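Local atomic coordinates of cell wall surface anchor family protein (Streptococcus agalactiae serogroup V, PDB entry 3PF2), a protein that forms, as the major pilin, the shaft of the type 1 pilus of group B Streptococcus, this chain being its 35-kDa C-terminal fragment. Residues K11-L16 / P177-G182; S35-N40 / A130-P135; D55-K60 / S138-K143; E76-D81 / I93-E98; K251-A256 / F288-T293. One frame throughout, in Å; residues are numbered along the deposited sequence.

Interaction 1 (K11-L16 / P177-G182); sequences KDVKKL and PEVHTG. With CA (calcium ion), chain B.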
# COMPACT_ATOMS: atom_id res chain seq x y z
N LYS A 11 9.48 -1.20 -10.86
CA LYS A 11 8.55 -0.48 -9.98
C LYS A 11 9.07 -0.62 -8.55
O LYS A 11 9.57 -1.68 -8.16
CB LYS A 11 7.14 -1.05 -10.12
CG LYS A 11 6.01 -0.21 -9.49
CD LYS A 11 4.65 -0.90 -9.65
CE LYS A 11 3.51 -0.06 -9.04
NZ LYS A 11 2.16 -0.60 -9.39
N ASP A 12 8.96 0.46 -7.78
CA ASP A 12 9.30 0.47 -6.35
C ASP A 12 8.09 0.94 -5.56
O ASP A 12 7.07 1.34 -6.12
CB ASP A 12 10.44 1.47 -6.08
CG ASP A 12 11.77 1.06 -6.70
OD1 ASP A 12 11.90 -0.11 -7.17
OD2 ASP A 12 12.67 1.91 -6.74
N VAL A 13 8.20 0.85 -4.23
CA VAL A 13 7.19 1.38 -3.34
C VAL A 13 7.87 2.12 -2.20
O VAL A 13 8.99 1.76 -1.80
CB VAL A 13 6.27 0.27 -2.78
CG1 VAL A 13 7.04 -0.66 -1.81
CG2 VAL A 13 5.00 0.86 -2.16
N LYS A 14 7.16 3.13 -1.69
CA LYS A 14 7.54 3.95 -0.52
C LYS A 14 8.57 5.02 -0.87
O LYS A 14 8.35 6.21 -0.63
CB LYS A 14 7.95 3.10 0.71
CG LYS A 14 8.12 3.90 2.04
CD LYS A 14 8.16 2.94 3.24
CE LYS A 14 8.27 3.70 4.54
NZ LYS A 14 8.22 2.76 5.72
N LYS A 15 9.70 4.58 -1.43
CA LYS A 15 10.72 5.49 -1.93
C LYS A 15 11.53 4.76 -2.99
O LYS A 15 11.47 3.53 -3.10
CB LYS A 15 11.66 5.93 -0.80
CG LYS A 15 12.49 4.78 -0.22
CD LYS A 15 13.10 5.14 1.13
CE LYS A 15 14.11 4.09 1.56
NZ LYS A 15 14.48 4.31 3.02
N LEU A 16 12.33 5.52 -3.74
CA LEU A 16 13.22 4.89 -4.72
C LEU A 16 14.18 3.94 -4.05
O LEU A 16 14.86 4.30 -3.07
CB LEU A 16 13.99 5.95 -5.52
CG LEU A 16 13.12 6.76 -6.49
CD1 LEU A 16 13.96 7.89 -7.09
CD2 LEU A 16 12.59 5.85 -7.60
N PRO A 177 7.33 -4.96 -6.75
CA PRO A 177 7.24 -4.55 -5.34
C PRO A 177 5.90 -4.94 -4.74
O PRO A 177 4.97 -5.28 -5.47
CB PRO A 177 7.39 -3.03 -5.41
CG PRO A 177 6.79 -2.67 -6.76
CD PRO A 177 7.15 -3.84 -7.68
N GLU A 178 5.78 -4.89 -3.40
CA GLU A 178 4.52 -5.25 -2.75
C GLU A 178 4.31 -4.49 -1.46
O GLU A 178 5.28 -4.05 -0.82
CB GLU A 178 4.44 -6.77 -2.46
CG GLU A 178 5.53 -7.31 -1.53
CD GLU A 178 5.27 -7.08 -0.04
OE1 GLU A 178 4.09 -7.04 0.39
OE2 GLU A 178 6.26 -6.94 0.73
N VAL A 179 3.04 -4.36 -1.09
CA VAL A 179 2.68 -3.83 0.23
C VAL A 179 1.79 -4.80 0.98
O VAL A 179 1.18 -5.72 0.40
CB VAL A 179 2.00 -2.45 0.15
CG1 VAL A 179 2.95 -1.41 -0.42
CG2 VAL A 179 0.68 -2.52 -0.68
N HIS A 180 1.66 -4.59 2.28
CA HIS A 180 0.84 -5.49 3.09
C HIS A 180 0.31 -4.75 4.29
O HIS A 180 0.92 -3.77 4.73
CB HIS A 180 1.68 -6.68 3.56
CG HIS A 180 3.07 -6.30 3.94
ND1 HIS A 180 4.12 -6.34 3.04
CD2 HIS A 180 3.57 -5.79 5.09
CE1 HIS A 180 5.21 -5.90 3.63
NE2 HIS A 180 4.91 -5.54 4.87
N THR A 181 -0.81 -5.25 4.81
CA THR A 181 -1.46 -4.74 6.01
C THR A 181 -1.96 -5.95 6.80
O THR A 181 -2.12 -7.01 6.22
CB THR A 181 -2.63 -3.76 5.64
OG1 THR A 181 -3.04 -3.03 6.80
CG2 THR A 181 -3.84 -4.47 5.03
N GLY A 182 -2.19 -5.78 8.11
CA GLY A 182 -2.54 -6.90 8.98
C GLY A 182 -3.72 -6.64 9.89
O GLY A 182 -4.35 -5.59 9.82
CA CA B . 11.84 -2.26 -7.82
O HOH W 1 11.15 -4.52 -7.90
O HOH W 2 14.08 -2.84 -7.23
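K11, V13 and P177 carry a buried contact between the end of strand 9-13 and the start of strand 178-190, beside the intramolecular isopeptide bond of an Ig-like pilin domain: NZ of K11 is linked covalently to CG of N152. The touching backbones run 29° apart, yet no hydrogen bond joins the two segments directly; they meet by packing, and their backbones bond to third parts of the chain such as F32 and N152. In the apolar group, the P177 ring crosses the K11 chain at about a right angle. P177 CD lies 3.7 Å from K11 CB, while P177 CG comes to 3.3 Å from K11 O. CG of K11 is anti to the backbone N (chi1 -168°), and the chain is extended beyond it, leading away from P177 toward N152 and toward D51, whose OD2 accepts a hydrogen bond from NZ. Two residues on, V13 CG2 meets V179 CG1 at 3.5 Å, and W31 of strand 29-35 touches both valines.

Metal coordination forms a second group. The calcium ion is bound by K11 O at 2.4 Å and by D12 OD1 at 2.2 Å; two waters, D10 and D19 also bind it. The K11 carbonyl oxygen is therefore both a ligand of the ion and a neighbour of the proline ring. D12 OD2 turns to another task, a salt bridge with K34 and a hydrogen bond from G17 N.

The third group is polar. Beyond the segments H180 NE2 bonds A256 O; within 177-182, H180 ND1 donates to the syn lone pair of E178 OE1 at 2.7 Å, almost straight at 173° and in the imidazole plane.

Interaction 2 (S35-N40 / A130-P135); sequences STIPAN and AFLEIP
S35 and L132 form a short antiparallel backbone bridge where strand 29-35 ends against strand 132-140, and I37 and F131 pack at its margin. The evidence for pairing is a matched set of bonds: S35 N donates to L132 O at 2.9 Å, and L132 N donates back to S35 O at 2.8 Å. Their N-H...O angles are 159° and 153°. Both residues direct their side chains to one face of the sheet, where F47 of strand 46-52 touches S35, L132 and I37 alike.

This is a junction of neighbouring strands in an Ig-like domain, at the point where the chain leaves the sheet for the loop before strand 46-52. Past S35 the direct pairing gives way to a water. Water 3 accepts from I37 N at 2.8 Å and donates to A130 O, also at 2.8 Å, spanning the two segments beyond the bridge. T36 turns away from the partner segment and bonds K8 through both its backbone and its hydroxyl, while S35 OG donates to T36 O.

Apolar contact comes from I37, whose CD1 reaches L132 CB at 3.8 Å; the two side chains cross obliquely. CB of F131 approaches S35 O to 3.4 Å, with that oxygen at the ring edge, near its plane. F131 CG sits between the backbone N and the carbonyl carbon (chi1 65°), and the ring leads away from the bridge to lie against K34 and, at CZ, L16.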
# COMPACT_ATOMS: atom_id res chain seq x y z
N SER A 35 11.35 3.94 -15.64
CA SER A 35 11.83 3.45 -16.94
C SER A 35 13.14 4.12 -17.28
O SER A 35 13.32 5.30 -17.04
CB SER A 35 10.83 3.81 -18.04
OG SER A 35 11.27 3.28 -19.29
N THR A 36 14.04 3.36 -17.89
CA THR A 36 15.17 4.00 -18.55
C THR A 36 14.68 4.76 -19.79
O THR A 36 13.63 4.44 -20.35
CB THR A 36 16.29 3.00 -18.93
OG1 THR A 36 15.78 2.05 -19.88
CG2 THR A 36 16.79 2.25 -17.71
N ILE A 37 15.42 5.78 -20.17
CA ILE A 37 15.09 6.60 -21.34
C ILE A 37 16.29 6.60 -22.27
O ILE A 37 17.41 6.86 -21.84
CB ILE A 37 14.73 8.06 -20.92
CG1 ILE A 37 13.45 8.10 -20.06
CG2 ILE A 37 14.60 8.96 -22.13
CD1 ILE A 37 12.17 7.56 -20.73
N PRO A 38 16.08 6.29 -23.57
CA PRO A 38 17.19 6.41 -24.53
C PRO A 38 17.39 7.84 -25.02
O PRO A 38 16.44 8.64 -25.02
CB PRO A 38 16.73 5.52 -25.69
CG PRO A 38 15.24 5.61 -25.65
CD PRO A 38 14.86 5.74 -24.19
N ALA A 39 18.62 8.17 -25.43
CA ALA A 39 18.90 9.49 -26.02
C ALA A 39 18.13 9.71 -27.33
O ALA A 39 17.79 10.86 -27.67
CB ALA A 39 20.40 9.69 -26.22
N ASN A 40 17.84 8.63 -28.05
CA ASN A 40 16.99 8.72 -29.25
C ASN A 40 15.48 8.68 -28.98
O ASN A 40 14.67 8.34 -29.86
CB ASN A 40 17.41 7.68 -30.31
CG ASN A 40 17.25 6.23 -29.83
OD1 ASN A 40 16.55 5.94 -28.86
ND2 ASN A 40 17.90 5.32 -30.53
N ALA A 130 20.12 9.61 -14.63
CA ALA A 130 18.73 10.01 -14.89
C ALA A 130 17.89 8.90 -15.49
O ALA A 130 18.36 8.11 -16.32
CB ALA A 130 18.68 11.22 -15.82
N PHE A 131 16.62 8.87 -15.08
CA PHE A 131 15.63 7.95 -15.63
C PHE A 131 14.24 8.55 -15.47
O PHE A 131 14.09 9.59 -14.81
CB PHE A 131 15.74 6.57 -14.94
CG PHE A 131 15.40 6.59 -13.48
CD1 PHE A 131 14.10 6.32 -13.06
CD2 PHE A 131 16.38 6.88 -12.52
CE1 PHE A 131 13.76 6.35 -11.69
CE2 PHE A 131 16.05 6.91 -11.16
CZ PHE A 131 14.73 6.63 -10.76
N LEU A 132 13.23 7.94 -16.09
CA LEU A 132 11.85 8.41 -15.98
C LEU A 132 11.23 7.86 -14.70
O LEU A 132 11.17 6.65 -14.49
CB LEU A 132 11.01 8.00 -17.19
CG LEU A 132 9.52 8.39 -17.15
CD1 LEU A 132 9.36 9.90 -17.27
CD2 LEU A 132 8.70 7.69 -18.24
N GLU A 133 10.76 8.78 -13.86
CA GLU A 133 10.20 8.45 -12.56
C GLU A 133 8.78 8.97 -12.47
O GLU A 133 8.53 10.16 -12.65
CB GLU A 133 11.08 9.04 -11.45
CG GLU A 133 10.49 8.97 -10.05
CD GLU A 133 11.30 9.78 -9.04
OE1 GLU A 133 12.38 10.32 -9.38
OE2 GLU A 133 10.84 9.87 -7.88
N ILE A 134 7.84 8.06 -12.20
CA ILE A 134 6.42 8.40 -12.08
C ILE A 134 5.90 7.98 -10.71
O ILE A 134 5.64 6.80 -10.48
CB ILE A 134 5.55 7.72 -13.18
CG1 ILE A 134 6.10 7.99 -14.58
CG2 ILE A 134 4.07 8.15 -13.05
CD1 ILE A 134 5.36 7.24 -15.66
N PRO A 135 5.75 8.95 -9.79
CA PRO A 135 5.16 8.62 -8.49
C PRO A 135 3.65 8.52 -8.58
O PRO A 135 3.00 9.38 -9.18
CB PRO A 135 5.58 9.80 -7.59
CG PRO A 135 6.15 10.85 -8.49
CD PRO A 135 6.04 10.39 -9.93
O HOH W 3 17.38 6.29 -18.17

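Interaction 3 (D55-K60 / S138-K143); sequences DGLTYK and STINEK
An Asx turn at N141, following directly on strand 132-140, grips D55 and G56, just before strand 57-67, and T58 within it, where two neighbouring strands of one antiparallel sheet pair. The strand axes run 157° apart in direction. T58 and T139 are the hydrogen-bonded pair, T58 N giving to T139 O and T139 N to T58 O, with the non-hydrogen-bonded pairs L57-I140 and Y59-S138 flanking it. N141 then extends the ladder: its backbone N donates to G56 O at 2.8 Å, with an N-H...O angle of 169°.

N141 CG stands between the backbone N and the carbonyl carbon (chi1 63°), with the carboxamide beside G56. From there ND2 donates twice, to D55 O at 3.0 Å and to T58 OG1 at 3.0 Å. Both acceptors lie close to the amide plane, and the first is met on a carbonyl lone pair. OD1 accepts from K143 N at 2.8 Å, closing the turn. On the same face as T58, K60 CE rests 3.8 Å from T139 CG2. On the other face, L57 and I140 reach V179 and I150.

Three hydrogen bonds thus hold the buried carboxamide. Because D55 O can only accept and K143 N only donate, the bonds fix the amide's plane and which end is nitrogen.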
# COMPACT_ATOMS: atom_id res chain seq x y z
N ASP A 55 -7.18 -5.29 -6.81
CA ASP A 55 -8.44 -4.96 -6.14
C ASP A 55 -8.22 -4.24 -4.81
O ASP A 55 -8.96 -3.32 -4.47
CB ASP A 55 -9.24 -6.25 -5.86
CG ASP A 55 -9.75 -6.91 -7.13
OD1 ASP A 55 -9.59 -6.32 -8.22
OD2 ASP A 55 -10.30 -8.03 -7.04
N GLY A 56 -7.21 -4.69 -4.07
CA GLY A 56 -6.94 -4.21 -2.71
C GLY A 56 -6.18 -2.90 -2.66
O GLY A 56 -5.79 -2.44 -1.58
N LEU A 57 -5.96 -2.28 -3.82
CA LEU A 57 -5.33 -0.96 -3.89
C LEU A 57 -6.31 0.08 -4.42
O LEU A 57 -7.04 -0.19 -5.36
CB LEU A 57 -4.09 -1.01 -4.78
CG LEU A 57 -2.97 -1.97 -4.37
CD1 LEU A 57 -1.89 -1.99 -5.41
CD2 LEU A 57 -2.36 -1.59 -3.01
N THR A 58 -6.31 1.26 -3.81
CA THR A 58 -7.06 2.41 -4.34
C THR A 58 -6.08 3.47 -4.82
O THR A 58 -5.27 3.99 -4.06
CB THR A 58 -8.06 2.99 -3.29
OG1 THR A 58 -9.05 2.00 -2.97
CG2 THR A 58 -8.76 4.26 -3.83
N TYR A 59 -6.16 3.78 -6.12
CA TYR A 59 -5.43 4.88 -6.74
C TYR A 59 -5.92 6.24 -6.22
O TYR A 59 -7.13 6.46 -6.06
CB TYR A 59 -5.62 4.81 -8.27
CG TYR A 59 -5.25 6.07 -9.02
CD1 TYR A 59 -3.96 6.25 -9.54
CD2 TYR A 59 -6.19 7.08 -9.25
CE1 TYR A 59 -3.62 7.41 -10.24
CE2 TYR A 59 -5.86 8.23 -9.93
CZ TYR A 59 -4.58 8.38 -10.44
OH TYR A 59 -4.24 9.52 -11.13
N LYS A 60 -4.97 7.13 -5.95
CA LYS A 60 -5.30 8.48 -5.46
C LYS A 60 -4.97 9.56 -6.48
O LYS A 60 -5.82 10.39 -6.79
CB LYS A 60 -4.60 8.80 -4.13
CG LYS A 60 -5.14 8.04 -2.94
CD LYS A 60 -6.62 8.34 -2.69
CE LYS A 60 -7.24 7.30 -1.77
NZ LYS A 60 -8.65 7.66 -1.41
N SER A 138 -1.37 6.08 -3.64
CA SER A 138 -2.17 4.88 -3.52
C SER A 138 -2.47 4.61 -2.05
O SER A 138 -1.76 5.11 -1.19
CB SER A 138 -1.35 3.70 -4.09
OG SER A 138 -2.10 2.49 -4.14
N THR A 139 -3.54 3.87 -1.78
CA THR A 139 -3.79 3.33 -0.43
C THR A 139 -4.09 1.85 -0.54
O THR A 139 -4.47 1.37 -1.60
CB THR A 139 -4.98 4.01 0.28
OG1 THR A 139 -6.18 3.80 -0.49
CG2 THR A 139 -4.75 5.51 0.45
N ILE A 140 -3.91 1.11 0.56
CA ILE A 140 -4.43 -0.24 0.66
C ILE A 140 -5.89 -0.09 1.13
O ILE A 140 -6.16 0.71 2.01
CB ILE A 140 -3.65 -1.07 1.70
CG1 ILE A 140 -2.17 -1.19 1.32
CG2 ILE A 140 -4.28 -2.47 1.87
CD1 ILE A 140 -1.26 -1.89 2.36
N ASN A 141 -6.81 -0.86 0.55
CA ASN A 141 -8.21 -0.76 0.95
C ASN A 141 -8.74 -2.03 1.62
O ASN A 141 -7.99 -2.97 1.87
CB ASN A 141 -9.09 -0.36 -0.25
CG ASN A 141 -9.07 -1.39 -1.35
OD1 ASN A 141 -9.23 -2.57 -1.09
ND2 ASN A 141 -8.88 -0.94 -2.60
N GLU A 142 -10.04 -2.02 1.92
CA GLU A 142 -10.71 -3.11 2.62
C GLU A 142 -10.74 -4.44 1.87
O GLU A 142 -11.10 -5.47 2.44
CB GLU A 142 -12.14 -2.67 3.02
CG GLU A 142 -13.20 -2.69 1.90
CD GLU A 142 -13.07 -1.56 0.89
OE1 GLU A 142 -12.35 -0.57 1.15
OE2 GLU A 142 -13.71 -1.66 -0.19
N LYS A 143 -10.36 -4.44 0.60
CA LYS A 143 -10.35 -5.67 -0.19
C LYS A 143 -9.05 -6.46 -0.02
O LYS A 143 -8.94 -7.60 -0.48
CB LYS A 143 -10.63 -5.37 -1.66
CG LYS A 143 -12.03 -4.79 -1.90
CD LYS A 143 -12.36 -4.79 -3.40
CE LYS A 143 -13.77 -4.29 -3.68
NZ LYS A 143 -13.79 -2.83 -4.01

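Interaction 4 (E76-D81 / I93-E98); sequences EHYTID and ITFKPE
Y78 seats its CB over one face of the F95 ring, a bump-and-hollow fit in the beta hairpin made by strands 78-81 and 90-95. The CB lies 4.1 Å from the ring centroid and 22° off the normal, a CH-pi contact displaced toward the rim. The two rings themselves meet obliquely, with planes 45° apart. Y78 CG stands between the backbone N and the carbonyl carbon (chi1 67°). The Y78 and I93 side chains lie side by side, pointing the same way, with CD1 of Y78 4.2 Å from I93 CG2.

Across the opposite face of the hairpin, the extended K96 chain lies over E76 and H77, which lead into the first strand, and reaches T79. CD of K96 rests 3.5 Å from E76 O, and CE meets T79 CG2 at 3.7 Å, the side chains crossing at about a right angle. This packing buries E76 O and Y78 N without a polar partner. Backbone bonds set the register: T79 N to T94 O at 2.8 Å, its return from T94 N to T79 O, and K96 N to H77 O.

Among its neighbours, F95 meets F47 edge-to-face and touches F100 of helix 100-106, I93 packs on I134 of strand 132-140, and Y78 and I80 reach I65 and V62 of strand 57-67.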
# COMPACT_ATOMS: atom_id res chain seq x y z
N GLU A 76 0.90 18.87 -21.08
CA GLU A 76 1.92 19.39 -21.99
C GLU A 76 2.72 18.22 -22.60
O GLU A 76 2.78 18.06 -23.83
CB GLU A 76 2.85 20.39 -21.28
CG GLU A 76 4.01 20.92 -22.13
CD GLU A 76 4.90 21.91 -21.40
OE1 GLU A 76 4.66 22.17 -20.20
OE2 GLU A 76 5.86 22.44 -22.02
N HIS A 77 3.32 17.40 -21.73
CA HIS A 77 4.17 16.29 -22.16
C HIS A 77 3.47 14.93 -22.15
O HIS A 77 3.93 13.99 -22.81
CB HIS A 77 5.43 16.21 -21.30
CG HIS A 77 6.22 17.48 -21.23
ND1 HIS A 77 6.93 17.98 -22.31
CD2 HIS A 77 6.43 18.35 -20.21
CE1 HIS A 77 7.53 19.10 -21.95
NE2 HIS A 77 7.25 19.34 -20.68
N TYR A 78 2.38 14.83 -21.40
CA TYR A 78 1.70 13.55 -21.17
C TYR A 78 0.25 13.74 -20.75
O TYR A 78 -0.14 14.82 -20.30
CB TYR A 78 2.45 12.73 -20.10
CG TYR A 78 2.42 13.32 -18.69
CD1 TYR A 78 1.35 13.06 -17.84
CD2 TYR A 78 3.46 14.12 -18.21
CE1 TYR A 78 1.29 13.58 -16.57
CE2 TYR A 78 3.42 14.65 -16.89
CZ TYR A 78 2.32 14.37 -16.09
OH TYR A 78 2.24 14.87 -14.80
N THR A 79 -0.55 12.68 -20.89
CA THR A 79 -1.93 12.66 -20.40
C THR A 79 -2.19 11.46 -19.50
O THR A 79 -1.53 10.42 -19.60
CB THR A 79 -2.97 12.65 -21.55
OG1 THR A 79 -2.98 11.37 -22.19
CG2 THR A 79 -2.67 13.74 -22.58
N ILE A 80 -3.18 11.61 -18.62
CA ILE A 80 -3.54 10.58 -17.67
C ILE A 80 -4.97 10.09 -17.92
O ILE A 80 -5.88 10.89 -18.13
CB ILE A 80 -3.41 11.13 -16.23
CG1 ILE A 80 -1.93 11.26 -15.85
CG2 ILE A 80 -4.20 10.28 -15.23
CD1 ILE A 80 -1.68 12.25 -14.72
N ASP A 81 -5.14 8.76 -17.91
CA ASP A 81 -6.45 8.14 -17.87
C ASP A 81 -6.54 7.42 -16.53
O ASP A 81 -5.84 6.42 -16.31
CB ASP A 81 -6.60 7.17 -19.05
CG ASP A 81 -8.00 6.60 -19.17
OD1 ASP A 81 -8.98 7.35 -18.98
OD2 ASP A 81 -8.12 5.40 -19.47
N ILE A 93 -0.91 6.14 -18.63
CA ILE A 93 -0.20 7.40 -18.80
C ILE A 93 0.42 7.42 -20.20
O ILE A 93 1.27 6.60 -20.53
CB ILE A 93 0.88 7.64 -17.72
CG1 ILE A 93 0.23 7.68 -16.33
CG2 ILE A 93 1.69 8.92 -18.01
CD1 ILE A 93 1.22 7.61 -15.21
N THR A 94 -0.02 8.38 -21.01
CA THR A 94 0.38 8.44 -22.41
C THR A 94 1.27 9.65 -22.63
O THR A 94 0.85 10.80 -22.43
CB THR A 94 -0.86 8.53 -23.33
OG1 THR A 94 -1.75 7.44 -23.03
CG2 THR A 94 -0.47 8.49 -24.80
N PHE A 95 2.52 9.38 -23.00
CA PHE A 95 3.45 10.44 -23.33
C PHE A 95 3.21 10.83 -24.78
O PHE A 95 3.03 9.96 -25.63
CB PHE A 95 4.89 10.02 -23.01
CG PHE A 95 5.15 9.89 -21.53
CD1 PHE A 95 4.73 8.75 -20.83
CD2 PHE A 95 5.77 10.92 -20.82
CE1 PHE A 95 4.93 8.63 -19.45
CE2 PHE A 95 5.99 10.81 -19.43
CZ PHE A 95 5.56 9.66 -18.74
N LYS A 96 3.13 12.14 -25.02
CA LYS A 96 2.64 12.64 -26.31
C LYS A 96 3.69 12.47 -27.39
O LYS A 96 4.77 13.03 -27.29
CB LYS A 96 2.28 14.13 -26.19
CG LYS A 96 1.16 14.45 -25.22
CD LYS A 96 0.59 15.84 -25.50
CE LYS A 96 -0.65 16.09 -24.65
NZ LYS A 96 -1.50 17.17 -25.21
N PRO A 97 3.38 11.67 -28.44
CA PRO A 97 4.35 11.50 -29.53
C PRO A 97 4.79 12.83 -30.17
O PRO A 97 5.99 12.99 -30.45
CB PRO A 97 3.60 10.62 -30.53
CG PRO A 97 2.67 9.82 -29.67
CD PRO A 97 2.20 10.81 -28.62
N GLU A 98 3.85 13.76 -30.33
CA GLU A 98 4.16 15.11 -30.85
C GLU A 98 5.22 15.82 -30.00
O GLU A 98 5.86 16.77 -30.46
CB GLU A 98 2.91 16.00 -30.93
CG GLU A 98 1.59 15.31 -31.30
CD GLU A 98 0.81 14.82 -30.07
OE1 GLU A 98 1.16 13.75 -29.54
OE2 GLU A 98 -0.16 15.50 -29.64
O HOH W 4 -3.47 7.99 -21.07

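Interaction 5 (K251-A256 / F288-T293); sequences KGLAYA and FTVSQT
L253 begins the contact, its CD1 lying 4.2 Å from V290 CG2 and 4.3 Å from F288 CZ, where it sits at the edge of the phenyl ring; F288 also meets F186 edge-to-face. L253 is the second residue of a G1 beta bulge: G252 and L253 both face G182, on strand 247-253 in the prealbumin-like domain. L253 O in turn has V290 CG1 3.7 Å away. A254 turns its methyl away and bonds outside the pair, its O accepting from Y268 OH.

Y255 is the residue most covered by the other segment (88 Å²). Its CB is 3.2 Å from V290 O and 3.8 Å from V290 CG1, the two side chains crossing at about a right angle. The ring has S291 C over one face, 3.6 Å above its plane and offset toward the rim, while its CE1 approaches Q292 N obliquely at 3.4 Å. That backbone is bent by an ST turn, in which S291 OG accepts from T293 N.

The Y255 hydroxyl is satisfied outside the pair, by A261 O. No hydrogen bond crosses between the segments, so the fit depends on carbon surfaces and on a ring laid against peptide groups.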
# COMPACT_ATOMS: atom_id res chain seq x y z
N LYS A 251 -8.98 -4.61 11.86
CA LYS A 251 -8.49 -4.98 10.54
C LYS A 251 -7.78 -3.81 9.88
O LYS A 251 -8.30 -2.69 9.85
CB LYS A 251 -9.63 -5.47 9.63
CG LYS A 251 -10.42 -6.65 10.22
CD LYS A 251 -11.45 -7.20 9.25
CE LYS A 251 -10.78 -8.06 8.18
NZ LYS A 251 -11.75 -8.93 7.43
N GLY A 252 -6.59 -4.06 9.37
CA GLY A 252 -5.91 -3.08 8.54
C GLY A 252 -4.86 -2.23 9.23
O GLY A 252 -4.71 -1.05 8.90
N LEU A 253 -4.14 -2.80 10.19
CA LEU A 253 -3.00 -2.10 10.77
C LEU A 253 -1.67 -2.53 10.17
O LEU A 253 -1.44 -3.71 9.90
CB LEU A 253 -2.94 -2.33 12.29
CG LEU A 253 -4.20 -1.93 13.07
CD1 LEU A 253 -4.02 -2.41 14.51
CD2 LEU A 253 -4.48 -0.41 13.00
N ALA A 254 -0.76 -1.56 10.03
CA ALA A 254 0.57 -1.83 9.49
C ALA A 254 1.34 -2.85 10.31
O ALA A 254 1.25 -2.87 11.52
CB ALA A 254 1.38 -0.53 9.41
N TYR A 255 2.11 -3.69 9.63
CA TYR A 255 3.14 -4.50 10.28
C TYR A 255 4.23 -4.63 9.22
O TYR A 255 4.00 -4.30 8.05
CB TYR A 255 2.60 -5.87 10.74
CG TYR A 255 2.43 -6.83 9.58
CD1 TYR A 255 3.38 -7.83 9.32
CD2 TYR A 255 1.36 -6.68 8.70
CE1 TYR A 255 3.25 -8.67 8.22
CE2 TYR A 255 1.21 -7.53 7.60
CZ TYR A 255 2.17 -8.52 7.37
OH TYR A 255 2.02 -9.33 6.28
N ALA A 256 5.41 -5.11 9.60
CA ALA A 256 6.52 -5.26 8.65
C ALA A 256 6.69 -3.99 7.79
O ALA A 256 6.71 -4.04 6.56
CB ALA A 256 6.32 -6.52 7.78
N PHE A 288 -0.51 -6.14 22.09
CA PHE A 288 -0.67 -7.23 21.14
C PHE A 288 0.20 -6.98 19.93
O PHE A 288 0.69 -5.87 19.75
CB PHE A 288 -2.14 -7.41 20.71
CG PHE A 288 -2.72 -6.27 19.92
CD1 PHE A 288 -2.74 -6.30 18.51
CD2 PHE A 288 -3.30 -5.18 20.57
CE1 PHE A 288 -3.32 -5.25 17.76
CE2 PHE A 288 -3.87 -4.12 19.84
CZ PHE A 288 -3.90 -4.16 18.44
N THR A 289 0.41 -8.01 19.11
CA THR A 289 1.19 -7.81 17.90
C THR A 289 0.39 -8.16 16.66
O THR A 289 -0.42 -9.08 16.67
CB THR A 289 2.50 -8.60 17.89
OG1 THR A 289 2.22 -9.98 18.13
CG2 THR A 289 3.46 -8.10 18.96
N VAL A 290 0.63 -7.37 15.61
CA VAL A 290 0.12 -7.64 14.28
C VAL A 290 1.29 -8.19 13.46
O VAL A 290 2.37 -7.58 13.42
CB VAL A 290 -0.41 -6.35 13.62
CG1 VAL A 290 -0.82 -6.63 12.16
CG2 VAL A 290 -1.61 -5.83 14.41
N SER A 291 1.07 -9.36 12.86
CA SER A 291 2.09 -10.06 12.07
C SER A 291 1.46 -10.58 10.79
O SER A 291 0.29 -10.34 10.52
CB SER A 291 2.63 -11.25 12.86
OG SER A 291 1.64 -12.28 12.95
N GLN A 292 2.22 -11.33 10.00
CA GLN A 292 1.64 -11.95 8.81
C GLN A 292 0.47 -12.88 9.15
O GLN A 292 -0.49 -13.00 8.38
CB GLN A 292 2.71 -12.73 8.05
CG GLN A 292 2.16 -13.39 6.79
CD GLN A 292 3.21 -14.16 6.03
OE1 GLN A 292 4.01 -14.88 6.61
NE2 GLN A 292 3.22 -13.99 4.72
N THR A 293 0.53 -13.51 10.32
CA THR A 293 -0.39 -14.60 10.66
C THR A 293 -1.30 -14.32 11.86
O THR A 293 -1.86 -15.25 12.45
CB THR A 293 0.36 -15.94 10.88
OG1 THR A 293 1.32 -15.78 11.95
CG2 THR A 293 1.09 -16.37 9.61

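How the interactions relate
From the N terminus, interaction 1 opens at 11-16 and closes the longest loop, at 177-182; interactions 2, 3 and 4 all nest inside it. Interactions 2 and 3 cross, because 55-60 lies between 35-40 and 130-135, and both end on strand 132-140, thereby joining strands 29-35 and 57-67 to it. The hairpin of interaction 4 is nested within both, and its I93 and F95 pack on I134 and L132, bringing two sheets of the first domain face to face. Interaction 3 touches interaction 1 through I140 and T181. Interaction 5 follows in series in the prealbumin-like domain; G182 O, probably hydrogen-bonded to G252 N and L253 N, ties it to interaction 1.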